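Local coordinates for protein transcriptional regulator, TetR family (Vibrio parahaemolyticus, PDB 3HE0) that probably binds DNA through a predicted N-terminal helix-turn-helix and regulates transcription, as in other TetR-family regulators, at residues V62-A67 / E125-M130; A76-D81 / F131-R136; P83-Y88 / A185-W190; L137-K142 / L150-L155. One frame throughout, in Å; residues are numbered along the deposited sequence.

Contact 1: V62-A67 / E125-M130. With SO4 (sulfate ion), chain F.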
# COMPACT_ATOMS: atom_id res chain seq x y z
N VAL A 62 -14.03 -4.97 13.23
CA VAL A 62 -13.06 -3.89 13.11
C VAL A 62 -12.79 -3.57 11.62
O VAL A 62 -12.93 -2.44 11.18
CB VAL A 62 -11.76 -4.20 13.92
CG1 VAL A 62 -10.59 -3.36 13.43
CG2 VAL A 62 -12.00 -3.98 15.41
N ARG A 63 -12.46 -4.59 10.83
CA ARG A 63 -12.20 -4.36 9.38
C ARG A 63 -13.36 -3.63 8.74
O ARG A 63 -13.16 -2.67 7.99
CB ARG A 63 -11.94 -5.65 8.62
CG ARG A 63 -10.71 -6.41 9.09
CD ARG A 63 -10.54 -7.74 8.34
NE ARG A 63 -9.59 -8.59 9.05
CZ ARG A 63 -9.90 -9.64 9.83
NH1 ARG A 63 -11.17 -10.05 9.99
NH2 ARG A 63 -8.92 -10.30 10.44
N LEU A 64 -14.58 -4.08 9.04
CA LEU A 64 -15.75 -3.50 8.36
C LEU A 64 -15.94 -2.08 8.81
O LEU A 64 -16.32 -1.21 8.00
CB LEU A 64 -17.03 -4.30 8.58
CG LEU A 64 -17.02 -5.69 7.93
CD1 LEU A 64 -18.25 -6.53 8.28
CD2 LEU A 64 -16.79 -5.57 6.40
N ASN A 65 -15.69 -1.83 10.10
CA ASN A 65 -15.90 -0.50 10.64
C ASN A 65 -14.84 0.49 10.07
O ASN A 65 -15.19 1.65 9.71
CB ASN A 65 -15.87 -0.52 12.19
CG ASN A 65 -15.99 0.88 12.79
OD1 ASN A 65 -17.02 1.51 12.68
ND2 ASN A 65 -14.95 1.34 13.44
N VAL A 66 -13.58 0.04 9.99
CA VAL A 66 -12.51 0.86 9.37
C VAL A 66 -12.82 1.19 7.88
O VAL A 66 -12.78 2.34 7.45
CB VAL A 66 -11.15 0.16 9.51
CG1 VAL A 66 -10.13 0.78 8.52
CG2 VAL A 66 -10.66 0.25 10.97
N ALA A 67 -13.22 0.19 7.13
CA ALA A 67 -13.67 0.41 5.74
C ALA A 67 -14.82 1.45 5.67
O ALA A 67 -14.85 2.32 4.78
CB ALA A 67 -14.10 -0.92 5.10
N GLU A 125 -16.42 -7.81 -0.60
CA GLU A 125 -17.72 -7.44 -1.20
C GLU A 125 -18.50 -6.41 -0.38
O GLU A 125 -19.05 -5.46 -0.94
CB GLU A 125 -18.59 -8.68 -1.49
CG GLU A 125 -19.61 -8.49 -2.65
CD GLU A 125 -20.17 -9.82 -3.23
OE1 GLU A 125 -21.30 -10.23 -2.84
OE2 GLU A 125 -19.50 -10.45 -4.10
N LEU A 126 -18.53 -6.58 0.94
CA LEU A 126 -19.22 -5.61 1.81
C LEU A 126 -18.55 -4.23 1.75
O LEU A 126 -19.22 -3.20 1.76
CB LEU A 126 -19.30 -6.12 3.27
CG LEU A 126 -20.33 -7.22 3.59
CD1 LEU A 126 -20.26 -7.63 5.05
CD2 LEU A 126 -21.76 -6.81 3.23
N GLU A 127 -17.24 -4.21 1.66
CA GLU A 127 -16.51 -2.94 1.60
C GLU A 127 -16.74 -2.16 0.28
O GLU A 127 -16.82 -0.93 0.29
CB GLU A 127 -15.02 -3.16 1.87
CG GLU A 127 -14.78 -3.68 3.31
CD GLU A 127 -13.32 -3.99 3.64
OE1 GLU A 127 -12.47 -3.91 2.72
OE2 GLU A 127 -13.04 -4.29 4.84
N ARG A 128 -16.91 -2.88 -0.83
CA ARG A 128 -17.09 -2.21 -2.13
C ARG A 128 -18.37 -1.38 -2.11
O ARG A 128 -18.34 -0.19 -2.43
CB ARG A 128 -17.11 -3.22 -3.27
CG ARG A 128 -16.43 -2.71 -4.53
CD ARG A 128 -17.41 -2.01 -5.45
NE ARG A 128 -16.77 -1.40 -6.63
CZ ARG A 128 -16.45 -2.04 -7.76
NH1 ARG A 128 -15.90 -1.36 -8.76
NH2 ARG A 128 -16.66 -3.34 -7.90
N LYS A 129 -19.47 -1.99 -1.70
CA LYS A 129 -20.74 -1.28 -1.55
C LYS A 129 -20.64 0.10 -0.86
O LYS A 129 -21.42 1.01 -1.16
CB LYS A 129 -21.74 -2.16 -0.79
CG LYS A 129 -22.16 -3.39 -1.58
CD LYS A 129 -23.18 -4.24 -0.84
CE LYS A 129 -23.54 -5.47 -1.69
NZ LYS A 129 -24.85 -6.06 -1.31
N MSE A 130 -19.67 0.27 0.04
CA MSE A 130 -19.50 1.53 0.77
C MSE A 130 -18.98 2.72 -0.06
O MSE A 130 -19.07 3.85 0.37
CB MSE A 130 -18.57 1.31 1.96
CG MSE A 130 -19.00 0.22 2.90
SE MSE A 130 -17.65 -0.26 4.24
CE MSE A 130 -18.53 -1.81 5.05
S SO4 F . -14.06 1.11 -6.55
O1 SO4 F . -13.10 1.73 -5.64
O2 SO4 F . -13.40 0.44 -7.67
O3 SO4 F . -14.82 0.12 -5.79
O4 SO4 F . -14.97 2.11 -7.12
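Ala67 meets the side chain of Glu127 where helix 55-74, the helix that follows the helix-turn-helix in this TetR-family fold, runs beside helix 117-129 of the C-terminal domain. The two short segments are nearly parallel, their axes 9.9 Å apart and 19° off. The Ala67 methyl points at the other helix, and CB lies 3.4 Å from Glu127 CG. The extended Glu127 chain (chi2 177°) sets CD beside that methyl, and OE2 lies 3.5 Å from Arg63 O, a carbonyl already bonded to Ala67 N. The Arg63 side chain leads the other way and pairs through NH1 with Glu60, leaving its NE well separated from Glu127.

Leu64 lies obliquely across both Leu126 and Glu127. Its two methyl branches divide the work: CD1 meets Leu126 CD1 at 4.0 Å, while CD2 rests against Leu126 CB and the Glu127 methylene CG. Selenomethionine Met130, at the end of the second segment, stretches its chain back toward helix 55-74, where it also touches Lys68 and Ala71. Its SE sits 3.7 Å from Ala67 CB, and its terminal CE reaches the backbone of Leu64. On another side of the segment, Arg128 lies against a sulfate, probably from the crystallisation liquor, with one weak, bent hydrogen bond from NE to sulfate O3 (2.6 Å, N-H...O 118°).

Contact 2: A76-D81 / F131-R136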
# COMPACT_ATOMS: atom_id res chain seq x y z
N ALA A 76 -16.24 12.64 1.75
CA ALA A 76 -16.71 13.80 2.51
C ALA A 76 -16.71 15.04 1.62
O ALA A 76 -15.74 15.29 0.91
CB ALA A 76 -15.85 14.01 3.77
N GLY A 77 -17.81 15.77 1.64
CA GLY A 77 -17.94 16.97 0.86
C GLY A 77 -18.25 16.76 -0.61
O GLY A 77 -18.34 17.72 -1.36
N VAL A 78 -18.38 15.51 -1.05
CA VAL A 78 -18.72 15.30 -2.45
C VAL A 78 -20.22 15.43 -2.62
O VAL A 78 -20.98 14.86 -1.84
CB VAL A 78 -18.30 13.91 -2.93
CG1 VAL A 78 -18.71 13.70 -4.37
CG2 VAL A 78 -16.81 13.75 -2.76
N ASN A 79 -20.67 16.16 -3.62
CA ASN A 79 -22.03 15.93 -4.09
C ASN A 79 -22.07 15.75 -5.58
O ASN A 79 -21.26 16.33 -6.33
CB ASN A 79 -23.03 16.99 -3.60
CG ASN A 79 -22.92 18.30 -4.32
OD1 ASN A 79 -22.96 18.35 -5.54
ND2 ASN A 79 -22.81 19.38 -3.55
N ASP A 80 -23.02 14.93 -6.02
CA ASP A 80 -23.07 14.49 -7.40
C ASP A 80 -23.50 15.62 -8.34
O ASP A 80 -23.43 15.44 -9.55
CB ASP A 80 -23.96 13.25 -7.54
CG ASP A 80 -23.50 12.10 -6.63
OD1 ASP A 80 -22.37 12.14 -6.08
OD2 ASP A 80 -24.28 11.14 -6.45
N ASP A 81 -23.90 16.77 -7.79
CA ASP A 81 -24.09 17.99 -8.58
C ASP A 81 -22.80 18.61 -9.10
O ASP A 81 -22.81 19.22 -10.16
CB ASP A 81 -24.84 19.04 -7.77
CG ASP A 81 -26.26 18.63 -7.44
OD1 ASP A 81 -26.54 17.40 -7.43
OD2 ASP A 81 -27.09 19.53 -7.19
N PHE A 131 -18.42 2.47 -1.24
CA PHE A 131 -17.83 3.54 -2.07
C PHE A 131 -18.74 3.94 -3.24
O PHE A 131 -18.29 4.09 -4.37
CB PHE A 131 -16.43 3.11 -2.56
CG PHE A 131 -15.44 2.99 -1.46
CD1 PHE A 131 -14.72 4.10 -1.04
CD2 PHE A 131 -15.26 1.80 -0.79
CE1 PHE A 131 -13.83 4.01 0.04
CE2 PHE A 131 -14.36 1.70 0.30
CZ PHE A 131 -13.64 2.82 0.69
N ALA A 132 -20.03 4.12 -2.94
CA ALA A 132 -21.03 4.34 -3.98
C ALA A 132 -20.77 5.60 -4.81
O ALA A 132 -20.98 5.60 -6.03
CB ALA A 132 -22.47 4.35 -3.38
N GLN A 133 -20.31 6.68 -4.16
CA GLN A 133 -19.97 7.89 -4.90
C GLN A 133 -18.71 7.74 -5.76
O GLN A 133 -18.59 8.41 -6.78
CB GLN A 133 -19.90 9.12 -3.99
CG GLN A 133 -21.27 9.62 -3.51
CD GLN A 133 -21.17 10.98 -2.84
OE1 GLN A 133 -20.43 11.15 -1.87
NE2 GLN A 133 -21.90 11.96 -3.36
N VAL A 134 -17.79 6.84 -5.42
CA VAL A 134 -16.59 6.65 -6.28
C VAL A 134 -17.05 5.96 -7.57
O VAL A 134 -16.67 6.33 -8.69
CB VAL A 134 -15.49 5.80 -5.60
CG1 VAL A 134 -14.30 5.56 -6.55
CG2 VAL A 134 -15.03 6.50 -4.33
N ASP A 135 -17.92 4.97 -7.42
CA ASP A 135 -18.46 4.29 -8.59
C ASP A 135 -19.27 5.21 -9.46
O ASP A 135 -19.21 5.11 -10.69
CB ASP A 135 -19.30 3.10 -8.18
CG ASP A 135 -18.46 1.93 -7.77
OD1 ASP A 135 -17.50 1.55 -8.51
OD2 ASP A 135 -18.77 1.40 -6.70
N ARG A 136 -20.01 6.11 -8.84
CA ARG A 136 -20.88 7.00 -9.61
C ARG A 136 -20.03 7.97 -10.44
O ARG A 136 -20.33 8.18 -11.63
CB ARG A 136 -21.85 7.76 -8.72
CG ARG A 136 -23.09 8.21 -9.46
CD ARG A 136 -23.97 9.04 -8.55
NE ARG A 136 -25.38 9.11 -8.96
CZ ARG A 136 -26.28 8.12 -8.84
NH1 ARG A 136 -27.54 8.31 -9.24
NH2 ARG A 136 -25.93 6.93 -8.33
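Gln133 and Asp80 make the main polar link between the loop joining helices 55-74 and 84-97 and the first turn of helix 132-143. Gln133 NE2 donates to Asp80 OD1 at 2.8 Å, arriving from above the carboxylate plane, 42° out of it, and the N-H is itself not aimed straight at the oxygen. The same amide nitrogen gives a second, weak bond to Val78 O at 3.4 Å, so one NH2 group spans the loop from the carbonyl of Val78 to the carboxylate of Asp80.

The other carboxylate oxygen turns to Arg136, one helical turn further on. Asp80 OD2 lies 3.4 Å from Arg136 NE, but well out of the guanidinium plane; the pairing is therefore electrostatic, without a directed hydrogen bond. The two side chains cross at about a right angle, and the extended arginine chain carries both its methylene CD and NE to Asp80 OD2.

Packing is modest: the Val78 side chain meets the Gln133 amide tip to tip, with Val78 CB 3.6 Å from Gln133 OE1 and its CG1 near NE2. Met91 of helix 84-97 touches Val78, Gln133 and Val134, while Gln75 OE1 accepts weak bonds from the backbone N of Gln133 and Val134. The arrangement is a polar, largely surface-lying attachment of an interhelical loop to the start of a helix, within the all-helical fold of a TetR-family regulator.

Contact 3: P83-Y88 / A185-W190. Unlike the reference sequence in segment 83-88: Arg87 (reference Cys).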
# COMPACT_ATOMS: atom_id res chain seq x y z
N PRO A 83 -19.19 19.22 -10.92
CA PRO A 83 -18.59 18.64 -12.12
C PRO A 83 -17.66 17.46 -11.79
O PRO A 83 -17.20 17.33 -10.65
CB PRO A 83 -17.80 19.80 -12.73
CG PRO A 83 -18.46 21.00 -12.20
CD PRO A 83 -18.90 20.65 -10.82
N LEU A 84 -17.42 16.60 -12.78
CA LEU A 84 -16.68 15.36 -12.59
C LEU A 84 -15.34 15.65 -11.94
O LEU A 84 -15.02 15.10 -10.89
CB LEU A 84 -16.42 14.64 -13.92
CG LEU A 84 -17.45 13.64 -14.45
CD1 LEU A 84 -16.81 12.92 -15.58
CD2 LEU A 84 -17.92 12.67 -13.41
N LYS A 85 -14.58 16.55 -12.56
CA LYS A 85 -13.20 16.80 -12.14
C LYS A 85 -13.10 17.34 -10.72
O LYS A 85 -12.11 17.10 -10.03
CB LYS A 85 -12.46 17.70 -13.11
CG LYS A 85 -10.94 17.73 -12.91
CD LYS A 85 -10.25 18.27 -14.17
CE LYS A 85 -8.77 18.51 -14.01
NZ LYS A 85 -8.21 18.85 -15.34
N GLU A 86 -14.13 18.02 -10.26
CA GLU A 86 -14.13 18.60 -8.94
C GLU A 86 -14.46 17.55 -7.93
O GLU A 86 -13.90 17.54 -6.83
CB GLU A 86 -15.15 19.76 -8.86
CG GLU A 86 -15.24 20.41 -7.48
CD GLU A 86 -13.84 20.70 -6.86
OE1 GLU A 86 -12.91 21.17 -7.58
OE2 GLU A 86 -13.67 20.42 -5.65
N ARG A 87 -15.40 16.67 -8.26
CA ARG A 87 -15.63 15.51 -7.41
C ARG A 87 -14.32 14.69 -7.30
O ARG A 87 -13.95 14.26 -6.22
CB ARG A 87 -16.75 14.63 -7.94
CG ARG A 87 -18.12 15.25 -7.83
CD ARG A 87 -19.19 14.27 -8.24
NE ARG A 87 -19.59 14.51 -9.61
CZ ARG A 87 -20.13 13.59 -10.42
NH1 ARG A 87 -20.46 13.94 -11.65
NH2 ARG A 87 -20.34 12.35 -10.02
N TYR A 88 -13.64 14.51 -8.42
CA TYR A 88 -12.38 13.77 -8.42
C TYR A 88 -11.37 14.44 -7.49
O TYR A 88 -10.79 13.79 -6.61
CB TYR A 88 -11.83 13.64 -9.84
CG TYR A 88 -10.50 12.93 -9.88
CD1 TYR A 88 -10.42 11.55 -9.89
CD2 TYR A 88 -9.31 13.64 -9.88
CE1 TYR A 88 -9.17 10.90 -9.90
CE2 TYR A 88 -8.06 12.99 -9.92
CZ TYR A 88 -8.01 11.63 -9.92
OH TYR A 88 -6.80 10.99 -9.94
N ALA A 185 0.35 16.72 -9.34
CA ALA A 185 0.05 15.30 -9.08
C ALA A 185 -1.42 14.92 -9.34
O ALA A 185 -1.69 13.86 -9.94
CB ALA A 185 0.45 14.88 -7.66
N ILE A 186 -2.35 15.77 -8.90
CA ILE A 186 -3.78 15.51 -9.13
C ILE A 186 -4.05 15.45 -10.64
O ILE A 186 -4.72 14.53 -11.14
CB ILE A 186 -4.68 16.59 -8.50
CG1 ILE A 186 -4.60 16.55 -6.95
CG2 ILE A 186 -6.09 16.43 -8.99
CD1 ILE A 186 -5.20 17.86 -6.23
N GLU A 187 -3.48 16.41 -11.37
CA GLU A 187 -3.68 16.47 -12.80
C GLU A 187 -3.10 15.28 -13.52
O GLU A 187 -3.70 14.79 -14.49
CB GLU A 187 -3.10 17.75 -13.40
CG GLU A 187 -3.87 18.99 -12.99
CD GLU A 187 -5.26 19.09 -13.64
OE1 GLU A 187 -5.58 18.30 -14.58
OE2 GLU A 187 -6.02 19.99 -13.20
N ALA A 188 -1.93 14.81 -13.08
CA ALA A 188 -1.27 13.69 -13.73
C ALA A 188 -2.08 12.40 -13.56
O ALA A 188 -2.19 11.58 -14.49
CB ALA A 188 0.17 13.51 -13.22
N SER A 189 -2.62 12.21 -12.36
CA SER A 189 -3.45 11.05 -12.07
C SER A 189 -4.76 11.09 -12.88
O SER A 189 -5.22 10.06 -13.34
CB SER A 189 -3.68 10.88 -10.56
OG SER A 189 -4.41 11.94 -9.98
N TRP A 190 -5.33 12.28 -13.07
CA TRP A 190 -6.49 12.47 -13.94
C TRP A 190 -6.13 12.02 -15.38
O TRP A 190 -6.93 11.33 -16.02
CB TRP A 190 -6.88 13.93 -13.92
CG TRP A 190 -8.01 14.35 -14.74
CD1 TRP A 190 -7.95 15.04 -15.91
CD2 TRP A 190 -9.41 14.20 -14.43
NE1 TRP A 190 -9.20 15.32 -16.36
CE2 TRP A 190 -10.12 14.79 -15.49
CE3 TRP A 190 -10.11 13.59 -13.40
CZ2 TRP A 190 -11.52 14.83 -15.53
CZ3 TRP A 190 -11.51 13.61 -13.44
CH2 TRP A 190 -12.19 14.23 -14.49
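Ser189 OG stands between two partners, accepting from Tyr88 OH at 2.6 Å and donating to Ile186 O at 2.9 Å. Its chi1 of 64° sets OG between the backbone N and carbonyl carbon, within reach of the carbonyl of the preceding turn. That carbonyl also accepts from Trp190 N, so Ile186 O serves both a helical bond and the hydroxyl. OG lies in the plane of the Tyr88 ring, at its edge, and the phenol is thereby tethered by its tip to helix 179-193.

One face of the same ring receives the edge of Trp190. The aromatic pair is edge-to-face, with ring planes 60° apart, and Trp190 CE3 comes within 3.6 Å of Tyr88 CG, offset toward the rim. Phe147 meets Trp190 edge-to-face as well, and Phe160 and Trp92 adjoin Tyr88. This aromatic cluster joins helices 84-97 and 179-193 inside the C-terminal helical domain of the TetR-type fold, and the second subunit packs its Leu158 onto Ser189.

Lys85 covers a face of the indole. Its extended chain passes obliquely over the ring: CG sits 3.9 Å from the centroid of the six-membered ring in a CH-pi contact, and NZ lies off-centre, 4.2 Å from the centroid of the five-membered ring, in a cation-pi interaction. The ammonium then ends in a salt bridge, NZ to Glu187 OE1 at 2.8 Å on the syn lone pair, with OE2 more weakly bonded. Glu187 bends at chi2 (-71°) to bring its carboxylate there.

Contact 4: L137-K142 / L150-L155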
# COMPACT_ATOMS: atom_id res chain seq x y z
N LEU A 137 -18.96 8.49 -9.83
CA LEU A 137 -17.96 9.27 -10.57
C LEU A 137 -17.46 8.50 -11.81
O LEU A 137 -17.52 9.00 -12.94
CB LEU A 137 -16.77 9.62 -9.66
CG LEU A 137 -15.56 10.25 -10.37
CD1 LEU A 137 -15.83 11.68 -10.86
CD2 LEU A 137 -14.36 10.27 -9.49
N PHE A 138 -16.94 7.31 -11.61
CA PHE A 138 -16.31 6.57 -12.72
C PHE A 138 -17.38 6.16 -13.77
O PHE A 138 -17.16 6.28 -14.98
CB PHE A 138 -15.55 5.35 -12.21
CG PHE A 138 -14.28 5.65 -11.45
CD1 PHE A 138 -13.35 6.60 -11.91
CD2 PHE A 138 -13.97 4.98 -10.28
CE1 PHE A 138 -12.19 6.87 -11.20
CE2 PHE A 138 -12.78 5.24 -9.57
CZ PHE A 138 -11.90 6.18 -10.03
N ASN A 139 -18.56 5.73 -13.30
CA ASN A 139 -19.64 5.37 -14.23
C ASN A 139 -20.08 6.55 -15.03
O ASN A 139 -20.23 6.45 -16.25
CB ASN A 139 -20.85 4.76 -13.51
CG ASN A 139 -20.55 3.40 -12.92
OD1 ASN A 139 -19.66 2.68 -13.39
ND2 ASN A 139 -21.29 3.04 -11.90
N GLN A 140 -20.24 7.69 -14.37
CA GLN A 140 -20.70 8.87 -15.05
C GLN A 140 -19.67 9.35 -16.06
O GLN A 140 -20.00 9.66 -17.22
CB GLN A 140 -21.01 9.96 -14.05
CG GLN A 140 -21.66 11.14 -14.67
CD GLN A 140 -22.15 12.14 -13.67
OE1 GLN A 140 -22.30 11.84 -12.47
NE2 GLN A 140 -22.40 13.37 -14.14
N GLY A 141 -18.42 9.36 -15.64
CA GLY A 141 -17.33 9.69 -16.52
C GLY A 141 -17.27 8.83 -17.75
O GLY A 141 -17.01 9.34 -18.83
N LYS A 142 -17.47 7.52 -17.59
CA LYS A 142 -17.43 6.60 -18.73
C LYS A 142 -18.65 6.85 -19.61
O LYS A 142 -18.52 6.90 -20.82
CB LYS A 142 -17.36 5.12 -18.30
CG LYS A 142 -15.98 4.68 -17.81
CD LYS A 142 -15.94 3.19 -17.45
CE LYS A 142 -16.53 2.87 -16.09
NZ LYS A 142 -16.41 1.42 -15.75
N LEU A 150 -12.63 1.28 -18.61
CA LEU A 150 -12.00 0.19 -17.88
C LEU A 150 -12.88 -0.06 -16.69
O LEU A 150 -13.63 0.83 -16.28
CB LEU A 150 -10.56 0.59 -17.47
CG LEU A 150 -9.59 0.90 -18.63
CD1 LEU A 150 -8.22 1.37 -18.11
CD2 LEU A 150 -9.40 -0.31 -19.58
N ASP A 151 -12.81 -1.25 -16.12
CA ASP A 151 -13.54 -1.52 -14.88
C ASP A 151 -13.19 -0.46 -13.84
O ASP A 151 -12.02 0.00 -13.79
CB ASP A 151 -13.16 -2.90 -14.31
CG ASP A 151 -13.98 -3.28 -13.05
OD1 ASP A 151 -15.04 -3.93 -13.22
OD2 ASP A 151 -13.60 -2.91 -11.91
N ASN A 152 -14.17 -0.12 -13.00
CA ASN A 152 -13.96 0.85 -11.93
C ASN A 152 -12.83 0.47 -10.97
O ASN A 152 -12.18 1.33 -10.41
CB ASN A 152 -15.26 1.09 -11.14
CG ASN A 152 -16.34 1.79 -11.96
OD1 ASN A 152 -16.15 2.12 -13.12
ND2 ASN A 152 -17.50 2.03 -11.34
N GLU A 153 -12.58 -0.83 -10.80
CA GLU A 153 -11.45 -1.30 -10.00
C GLU A 153 -10.10 -0.91 -10.60
O GLU A 153 -9.15 -0.60 -9.86
CB GLU A 153 -11.51 -2.83 -9.81
CG GLU A 153 -12.54 -3.29 -8.77
CD GLU A 153 -12.23 -2.79 -7.35
OE1 GLU A 153 -11.02 -2.68 -7.01
OE2 GLU A 153 -13.18 -2.50 -6.58
N VAL A 154 -10.03 -0.92 -11.94
CA VAL A 154 -8.81 -0.55 -12.65
C VAL A 154 -8.66 0.98 -12.60
O VAL A 154 -7.61 1.52 -12.26
CB VAL A 154 -8.82 -1.08 -14.08
CG1 VAL A 154 -7.59 -0.59 -14.90
CG2 VAL A 154 -8.91 -2.61 -14.06
N LEU A 155 -9.74 1.70 -12.90
CA LEU A 155 -9.71 3.15 -12.82
C LEU A 155 -9.27 3.59 -11.40
O LEU A 155 -8.44 4.49 -11.24
CB LEU A 155 -11.08 3.73 -13.19
CG LEU A 155 -11.53 3.49 -14.64
CD1 LEU A 155 -12.96 4.05 -14.83
CD2 LEU A 155 -10.54 4.10 -15.64
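Asn152 and Lys142 form the polar centre of the contact between helix 132-143 and the start of helix 152-158. Lys142 NZ donates to Asn152 OD1 at 2.7 Å and to Leu150 O at 2.9 Å, gathering the side-chain carbonyl of the first helical residue and a backbone carbonyl from just before the helix. A bend at chi3 (-79°) turns CE toward Asn152 OD1; NZ also bonds a glycerol, probably from the crystallisation liquor. The other end of the Asn152 amide is held too: ND2 gives a bond to Asn139 OD1 at 3.0 Å, from above that carbonyl plane, and another to Asp135. Bonds at both ends should fix the flip of this amide.

Phe138 lies next to the polar group. Its CB touches Asn152 OD1, and its ring takes Leu155 CB squarely over one face, 3.9 Å from the centroid in a CH-pi contact. Leu155 CD1 also reaches the Lys142 methylene CE at 4.0 Å. Ile193 of helix 179-193 packs on both Phe138 and Leu155.

Asp151 caps the helix that Asn152 begins, its OD2 accepting from Glu153 N at 2.6 Å, while Tyr175 of the second subunit packs against it and Lys169 of that subunit bridges to Glu153. This is an Asp N-capped helix start docked on the preceding helix, close to the subunit interface of the TetR-family dimer.

In the fold
From the N terminus, helix 55-74 leaves the predicted DNA-binding region and enters contact 1, which closes a long loop by meeting helix 117-129. Contact 2 starts in the loop after helix 55-74 and ends on helix 132-143, so it crosses contact 1; contact 3, opening on helix 84-97 and closing near the C terminus, crosses both. Contact 4 is the short-range one, nested within the loop of contact 3 and in series after contacts 1 and 2. Helix 132-143 serves contacts 2 and 4, and Leu84 connects contact 3 to contact 4 by packing against Leu137 and Gly141. Contacts 3 and 4 both touch the second subunit.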